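Local coordinates for Uly1 (Catenovulum maritimum, PDB 7DRQ), which cleaves the algal polysaccharide ulvan as a lyase of polysaccharide lyase family 24, and binds calcium ions, at residues M62-G67 / M75-N80; I89-Q94 / F165-F170. All coordinates share one frame; numbering follows the deposited sequence.

Interaction 1. Residues M62-G67 / M75-N80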
loop_
_atom_site.group_PDB
_atom_site.type_symbol
_atom_site.label_atom_id
_atom_site.label_comp_id
_atom_site.label_asym_id
_atom_site.label_seq_id
_atom_site.Cartn_x
_atom_site.Cartn_y
_atom_site.Cartn_z
HETATM N N MSE A 62 -4.898 -9.555 -9.760
HETATM C CA MSE A 62 -5.486 -9.219 -8.465
HETATM C C MSE A 62 -5.180 -10.289 -7.430
HETATM O O MSE A 62 -5.331 -11.479 -7.698
HETATM C CB MSE A 62 -6.998 -9.038 -8.599
HETATM C CG MSE A 62 -7.376 -7.884 -9.496
HETATM SE SE MSE A 62 -9.310 -7.957 -9.875
HETATM C CE MSE A 62 -9.323 -9.173 -11.388
ATOM N N THR A 63 -4.753 -9.864 -6.244
ATOM C CA THR A 63 -4.451 -10.782 -5.158
ATOM C C THR A 63 -5.542 -10.717 -4.098
ATOM O O THR A 63 -6.267 -9.731 -3.979
ATOM C CB THR A 63 -3.103 -10.465 -4.509
ATOM O OG1 THR A 63 -3.178 -9.197 -3.848
ATOM C CG2 THR A 63 -1.981 -10.436 -5.557
ATOM N N TRP A 64 -5.625 -11.784 -3.310
ATOM C CA TRP A 64 -6.581 -11.898 -2.219
ATOM C C TRP A 64 -6.252 -13.158 -1.434
ATOM O O TRP A 64 -5.678 -14.104 -1.978
ATOM C CB TRP A 64 -8.033 -11.940 -2.736
ATOM C CG TRP A 64 -8.304 -12.923 -3.871
ATOM C CD1 TRP A 64 -7.888 -12.813 -5.173
ATOM C CD2 TRP A 64 -9.081 -14.123 -3.806
ATOM N NE1 TRP A 64 -8.356 -13.878 -5.915
ATOM C CE2 TRP A 64 -9.082 -14.698 -5.100
ATOM C CE3 TRP A 64 -9.773 -14.777 -2.781
ATOM C CZ2 TRP A 64 -9.734 -15.890 -5.384
ATOM C CZ3 TRP A 64 -10.429 -15.959 -3.071
ATOM C CH2 TRP A 64 -10.411 -16.503 -4.360
ATOM N N TYR A 65 -6.598 -13.147 -0.152
ATOM C CA TYR A 65 -6.681 -14.372 0.634
ATOM C C TYR A 65 -8.073 -14.967 0.477
ATOM O O TYR A 65 -9.064 -14.231 0.427
ATOM C CB TYR A 65 -6.432 -14.089 2.115
ATOM C CG TYR A 65 -5.031 -13.674 2.456
ATOM C CD1 TYR A 65 -4.016 -14.621 2.583
ATOM C CD2 TYR A 65 -4.723 -12.334 2.677
ATOM C CE1 TYR A 65 -2.730 -14.239 2.907
ATOM C CE2 TYR A 65 -3.439 -11.949 2.998
ATOM C CZ TYR A 65 -2.455 -12.902 3.118
ATOM O OH TYR A 65 -1.191 -12.490 3.444
ATOM N N ARG A 66 -8.149 -16.297 0.430
ATOM C CA ARG A 66 -9.413 -17.012 0.279
ATOM C C ARG A 66 -9.965 -17.443 1.638
ATOM O O ARG A 66 -9.218 -17.902 2.506
ATOM C CB ARG A 66 -9.223 -18.238 -0.620
ATOM C CG ARG A 66 -10.527 -19.004 -0.881
ATOM C CD ARG A 66 -10.294 -20.166 -1.842
ATOM N NE ARG A 66 -9.439 -21.161 -1.208
ATOM C CZ ARG A 66 -8.782 -22.116 -1.851
ATOM N NH1 ARG A 66 -8.886 -22.227 -3.169
ATOM N NH2 ARG A 66 -8.021 -22.956 -1.162
ATOM N N GLY A 67 -11.290 -17.297 1.825
ATOM C CA GLY A 67 -11.912 -17.719 3.065
ATOM C C GLY A 67 -12.335 -19.184 3.021
ATOM O O GLY A 67 -12.263 -19.840 1.982
HETATM N N MSE A 75 -4.051 -16.127 -2.961
HETATM C CA MSE A 75 -4.565 -16.330 -4.324
HETATM C C MSE A 75 -4.101 -15.248 -5.278
HETATM O O MSE A 75 -3.942 -14.097 -4.887
HETATM C CB MSE A 75 -6.098 -16.354 -4.352
HETATM C CG MSE A 75 -6.764 -17.088 -3.203
HETATM SE SE MSE A 75 -6.483 -19.009 -3.293
HETATM C CE MSE A 75 -7.324 -19.433 -5.013
ATOM N N LEU A 76 -3.922 -15.619 -6.549
ATOM C CA LEU A 76 -3.589 -14.678 -7.607
ATOM C C LEU A 76 -4.524 -14.925 -8.781
ATOM O O LEU A 76 -4.541 -16.026 -9.336
ATOM C CB LEU A 76 -2.120 -14.822 -8.034
ATOM C CG LEU A 76 -1.766 -14.010 -9.290
ATOM C CD1 LEU A 76 -1.963 -12.516 -9.030
ATOM C CD2 LEU A 76 -0.339 -14.308 -9.768
ATOM N N THR A 77 -5.318 -13.916 -9.135
ATOM C CA THR A 77 -6.282 -14.001 -10.230
ATOM C C THR A 77 -5.826 -13.105 -11.371
ATOM O O THR A 77 -5.351 -11.986 -11.142
ATOM C CB THR A 77 -7.681 -13.566 -9.774
ATOM O OG1 THR A 77 -8.146 -14.435 -8.738
ATOM C CG2 THR A 77 -8.674 -13.620 -10.950
ATOM N N ARG A 78 -5.958 -13.595 -12.597
ATOM C CA ARG A 78 -5.636 -12.803 -13.773
ATOM C C ARG A 78 -6.871 -12.735 -14.652
ATOM O O ARG A 78 -7.369 -13.772 -15.094
ATOM C CB ARG A 78 -4.459 -13.404 -14.546
ATOM C CG ARG A 78 -4.012 -12.534 -15.720
ATOM C CD ARG A 78 -2.944 -13.237 -16.557
ATOM N NE ARG A 78 -3.513 -14.376 -17.281
ATOM C CZ ARG A 78 -2.822 -15.183 -18.081
ATOM N NH1 ARG A 78 -1.515 -14.978 -18.285
ATOM N NH2 ARG A 78 -3.434 -16.201 -18.684
ATOM N N TYR A 79 -7.365 -11.522 -14.883
ATOM C CA TYR A 79 -8.489 -11.268 -15.778
ATOM C C TYR A 79 -7.960 -10.766 -17.118
ATOM O O TYR A 79 -7.132 -9.850 -17.164
ATOM C CB TYR A 79 -9.446 -10.243 -15.156
ATOM C CG TYR A 79 -10.468 -9.706 -16.125
ATOM C CD1 TYR A 79 -11.586 -10.457 -16.465
ATOM C CD2 TYR A 79 -10.314 -8.458 -16.714
ATOM C CE1 TYR A 79 -12.525 -9.980 -17.365
ATOM C CE2 TYR A 79 -11.265 -7.967 -17.623
ATOM C CZ TYR A 79 -12.363 -8.739 -17.939
ATOM O OH TYR A 79 -13.298 -8.255 -18.843
ATOM N N ASN A 80 -8.445 -11.362 -18.208
ATOM C CA ASN A 80 -8.024 -10.986 -19.551
ATOM C C ASN A 80 -9.076 -10.034 -20.107
ATOM O O ASN A 80 -10.220 -10.435 -20.338
ATOM C CB ASN A 80 -7.854 -12.223 -20.439
ATOM C CG ASN A 80 -7.240 -11.896 -21.796
ATOM O OD1 ASN A 80 -7.431 -10.806 -22.339
ATOM N ND2 ASN A 80 -6.511 -12.853 -22.359
#

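Interaction 2. Residues I89-Q94 / F165-F170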
loop_
_atom_site.group_PDB
_atom_site.type_symbol
_atom_site.label_atom_id
_atom_site.label_comp_id
_atom_site.label_asym_id
_atom_site.label_seq_id
_atom_site.Cartn_x
_atom_site.Cartn_y
_atom_site.Cartn_z
ATOM N N ILE A 89 -4.698 -18.797 -9.414
ATOM C CA ILE A 89 -3.685 -19.710 -8.894
ATOM C C ILE A 89 -3.788 -19.703 -7.382
ATOM O O ILE A 89 -3.811 -18.631 -6.765
ATOM C CB ILE A 89 -2.264 -19.305 -9.324
ATOM C CG1 ILE A 89 -2.094 -19.385 -10.848
ATOM C CG2 ILE A 89 -1.237 -20.175 -8.608
ATOM C CD1 ILE A 89 -0.714 -18.879 -11.325
ATOM N N GLU A 90 -3.849 -20.889 -6.783
ATOM C CA GLU A 90 -3.810 -21.031 -5.333
ATOM C C GLU A 90 -2.380 -21.319 -4.892
ATOM O O GLU A 90 -1.759 -22.277 -5.366
ATOM C CB GLU A 90 -4.739 -22.151 -4.862
ATOM C CG GLU A 90 -4.659 -22.409 -3.374
ATOM C CD GLU A 90 -5.364 -23.686 -2.962
ATOM O OE1 GLU A 90 -6.290 -24.108 -3.677
ATOM O OE2 GLU A 90 -4.982 -24.266 -1.927
ATOM N N PHE A 91 -1.877 -20.509 -3.988
ATOM C CA PHE A 91 -0.551 -20.717 -3.429
ATOM C C PHE A 91 -0.643 -21.477 -2.111
ATOM O O PHE A 91 -1.642 -21.378 -1.398
ATOM C CB PHE A 91 0.166 -19.376 -3.206
ATOM C CG PHE A 91 0.761 -18.814 -4.464
ATOM C CD1 PHE A 91 -0.017 -18.077 -5.337
ATOM C CD2 PHE A 91 2.092 -19.048 -4.789
ATOM C CE1 PHE A 91 0.519 -17.585 -6.518
ATOM C CE2 PHE A 91 2.639 -18.549 -5.970
ATOM C CZ PHE A 91 1.854 -17.818 -6.828
ATOM N N PRO A 92 0.379 -22.272 -1.787
ATOM C CA PRO A 92 0.308 -23.077 -0.556
ATOM C C PRO A 92 0.236 -22.245 0.709
ATOM O O PRO A 92 -0.364 -22.694 1.692
ATOM C CB PRO A 92 1.601 -23.909 -0.602
ATOM C CG PRO A 92 1.993 -23.951 -2.042
ATOM C CD PRO A 92 1.478 -22.685 -2.678
ATOM N N HIS A 93 0.836 -21.056 0.724
ATOM C CA HIS A 93 0.889 -20.275 1.955
ATOM C C HIS A 93 -0.501 -19.845 2.415
ATOM O O HIS A 93 -1.339 -19.439 1.608
ATOM C CB HIS A 93 1.735 -19.027 1.771
ATOM C CG HIS A 93 1.929 -18.257 3.041
ATOM N ND1 HIS A 93 2.777 -18.686 4.041
ATOM C CD2 HIS A 93 1.373 -17.105 3.485
ATOM C CE1 HIS A 93 2.752 -17.817 5.038
ATOM N NE2 HIS A 93 1.904 -16.853 4.730
ATOM N N GLN A 94 -0.718 -19.872 3.731
ATOM C CA GLN A 94 -1.964 -19.422 4.340
ATOM C C GLN A 94 -1.666 -18.268 5.282
ATOM O O GLN A 94 -0.636 -18.268 5.953
ATOM C CB GLN A 94 -2.664 -20.548 5.122
ATOM C CG GLN A 94 -3.040 -21.762 4.276
ATOM C CD GLN A 94 -3.228 -23.002 5.117
ATOM O OE1 GLN A 94 -2.254 -23.653 5.509
ATOM N NE2 GLN A 94 -4.480 -23.328 5.419
ATOM N N PHE A 165 -1.571 -20.882 -16.887
ATOM C CA PHE A 165 -1.380 -19.941 -15.776
ATOM C C PHE A 165 -1.594 -20.710 -14.477
ATOM O O PHE A 165 -2.675 -20.712 -13.879
ATOM C CB PHE A 165 -2.332 -18.754 -15.895
ATOM C CG PHE A 165 -2.018 -17.629 -14.948
ATOM C CD1 PHE A 165 -0.955 -16.778 -15.196
ATOM C CD2 PHE A 165 -2.784 -17.427 -13.819
ATOM C CE1 PHE A 165 -0.656 -15.739 -14.322
ATOM C CE2 PHE A 165 -2.489 -16.376 -12.929
ATOM C CZ PHE A 165 -1.424 -15.540 -13.190
ATOM N N THR A 166 -0.543 -21.406 -14.054
ATOM C CA THR A 166 -0.601 -22.301 -12.906
ATOM C C THR A 166 0.649 -22.107 -12.059
ATOM O O THR A 166 1.575 -21.387 -12.437
ATOM C CB THR A 166 -0.675 -23.779 -13.316
ATOM O OG1 THR A 166 0.607 -24.178 -13.815
ATOM C CG2 THR A 166 -1.754 -24.038 -14.389
ATOM N N LEU A 167 0.691 -22.821 -10.929
ATOM C CA LEU A 167 1.870 -22.833 -10.065
ATOM C C LEU A 167 3.132 -23.291 -10.794
ATOM O O LEU A 167 4.239 -22.988 -10.334
ATOM C CB LEU A 167 1.597 -23.745 -8.870
ATOM C CG LEU A 167 1.969 -23.351 -7.452
ATOM C CD1 LEU A 167 1.682 -21.888 -7.190
ATOM C CD2 LEU A 167 1.191 -24.247 -6.499
ATOM N N THR A 168 2.992 -24.015 -11.918
ATOM C CA THR A 168 4.150 -24.397 -12.722
ATOM C C THR A 168 4.968 -23.180 -13.148
ATOM O O THR A 168 6.186 -23.288 -13.355
ATOM C CB THR A 168 3.695 -25.186 -13.957
ATOM O OG1 THR A 168 3.015 -26.374 -13.538
ATOM C CG2 THR A 168 4.878 -25.584 -14.811
ATOM N N GLN A 169 4.327 -22.015 -13.256
ATOM C CA GLN A 169 5.004 -20.789 -13.654
ATOM C C GLN A 169 5.839 -20.172 -12.538
ATOM O O GLN A 169 6.615 -19.248 -12.808
ATOM C CB GLN A 169 3.979 -19.756 -14.130
ATOM C CG GLN A 169 3.341 -20.133 -15.461
ATOM C CD GLN A 169 4.390 -20.430 -16.501
ATOM O OE1 GLN A 169 5.065 -19.530 -16.984
ATOM N NE2 GLN A 169 4.548 -21.709 -16.839
ATOM N N PHE A 170 5.714 -20.648 -11.310
ATOM C CA PHE A 170 6.381 -20.002 -10.192
ATOM C C PHE A 170 7.560 -20.835 -9.717
ATOM O O PHE A 170 7.605 -22.054 -9.908
ATOM C CB PHE A 170 5.393 -19.718 -9.057
ATOM C CG PHE A 170 4.560 -18.497 -9.327
ATOM C CD1 PHE A 170 3.485 -18.565 -10.211
ATOM C CD2 PHE A 170 4.919 -17.267 -8.791
ATOM C CE1 PHE A 170 2.738 -17.437 -10.504
ATOM C CE2 PHE A 170 4.188 -16.129 -9.072
ATOM C CZ PHE A 170 3.082 -16.214 -9.938
#

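Interaction 1. Residues M62-G67 / M75-N80
M75, a selenomethionine, passes from the indole of W64 to the guanidinium of R66. Its CB sits over the indole, 3.5 Å from W64 CE2. CG comes next and lies above the six-membered ring: it is 3.6 Å from the centroid and 2° off the ring normal, a CH-pi contact through the face. A bend at chi2 (-69°) then carries SE obliquely off the ring, 5.0 Å from the same centroid, a Met-aromatic contact, and over one face of the R66 guanidinium. CE ends the chain 3.7 Å from R66 NH1. That guanidinium is held from outside by salt bridges to D71 and E90.

The backbones beneath form an antiparallel beta hairpin, two neighbouring strands of a four-stranded sheet such as makes one blade of a beta-propeller. M62 with T77 and W64 with M75 are hydrogen-bonded pairs, T63 with L76 the non-hydrogen-bonded pair between them. At the W64 pair, M75 N donates to W64 O at 2.8 Å, whereas the return bond from W64 N to M75 O is longer, 3.3 Å.

On the face bearing W64 and M75, the indole edge also has a polar partner: NE1 donates to T77 OG1 at 2.9 Å, nearly straight at 171° and in the ring plane. T77 OG1 is hydrogen-bonded to T88 OG1 as well, so this hydroxyl connects W64 to the next strand.

Interaction 2. Residues I89-Q94 / F165-F170
I89 has CG1 anti to its carbonyl carbon, and an extended chi2 of 175° places CD1 where it touches the rings of both F165 and F170. F165 has CG anti to its backbone N, and the side chains of I89 and F165 cross at about a right angle. CD1 of I89 rests over one face of the F165 ring, displaced toward the rim: it is 3.7 Å from the F165 centroid and 23° off the normal, within CH-pi range. The same methyl lies 3.8 Å from F170 CE1, approaching that ring obliquely. The other branch, CG2, meets L167 CD1.

L167 is the second apolar centre. Its two methyls divide the work: CD1 sits over the face of F91, 3.9 Å from the ring centroid, while CD2 packs on the backbone oxygen of E90 and meets CD of P92 tip to tip at 4.1 Å. F91 in turn directs CZ at the centre of the F170 face. The ring planes stand at 87° with centroids 4.8 Å apart, a T-shaped stack in which F91 supplies the edge.

No hydrogen bond joins the two segments; the contact is made by van der Waals and aromatic packing. Within 165-170, a 3-10 turn at 167-169 and an ST turn, in which T166 OG1 accepts from T168 N at 3.1 Å, shape the backbone. L124 touches both F91 and F170, and I122 both F165 and F170, adding strand 122-126 to the cluster. Together they make a small hydrophobic cluster that packs a long loop against the outermost strand, 86-91, of a four-stranded antiparallel sheet of the kind that forms a propeller blade.

Overall arrangement
Interactions 1 and 2 lie with their centres 11 Å apart, on the same side of the chain's centre. They follow in series along the sequence: the hairpin of strands 59-65 and 73-80 closes first, then strand 86-91 extends the same antiparallel sheet and receives the loop that holds 165-170. The two contacts touch directly, through a probable hydrogen bond of 2.8 Å between L76 O and I89 N and by packing of R78 against F165. Interaction 1 thus joins inner strands of the sheet, and interaction 2 its outer strand to a distant loop. The four-stranded sheet is consistent with one blade of a beta-propeller, as expected for a BNR-repeat protein, with the 165-170 loop packed on its outer edge.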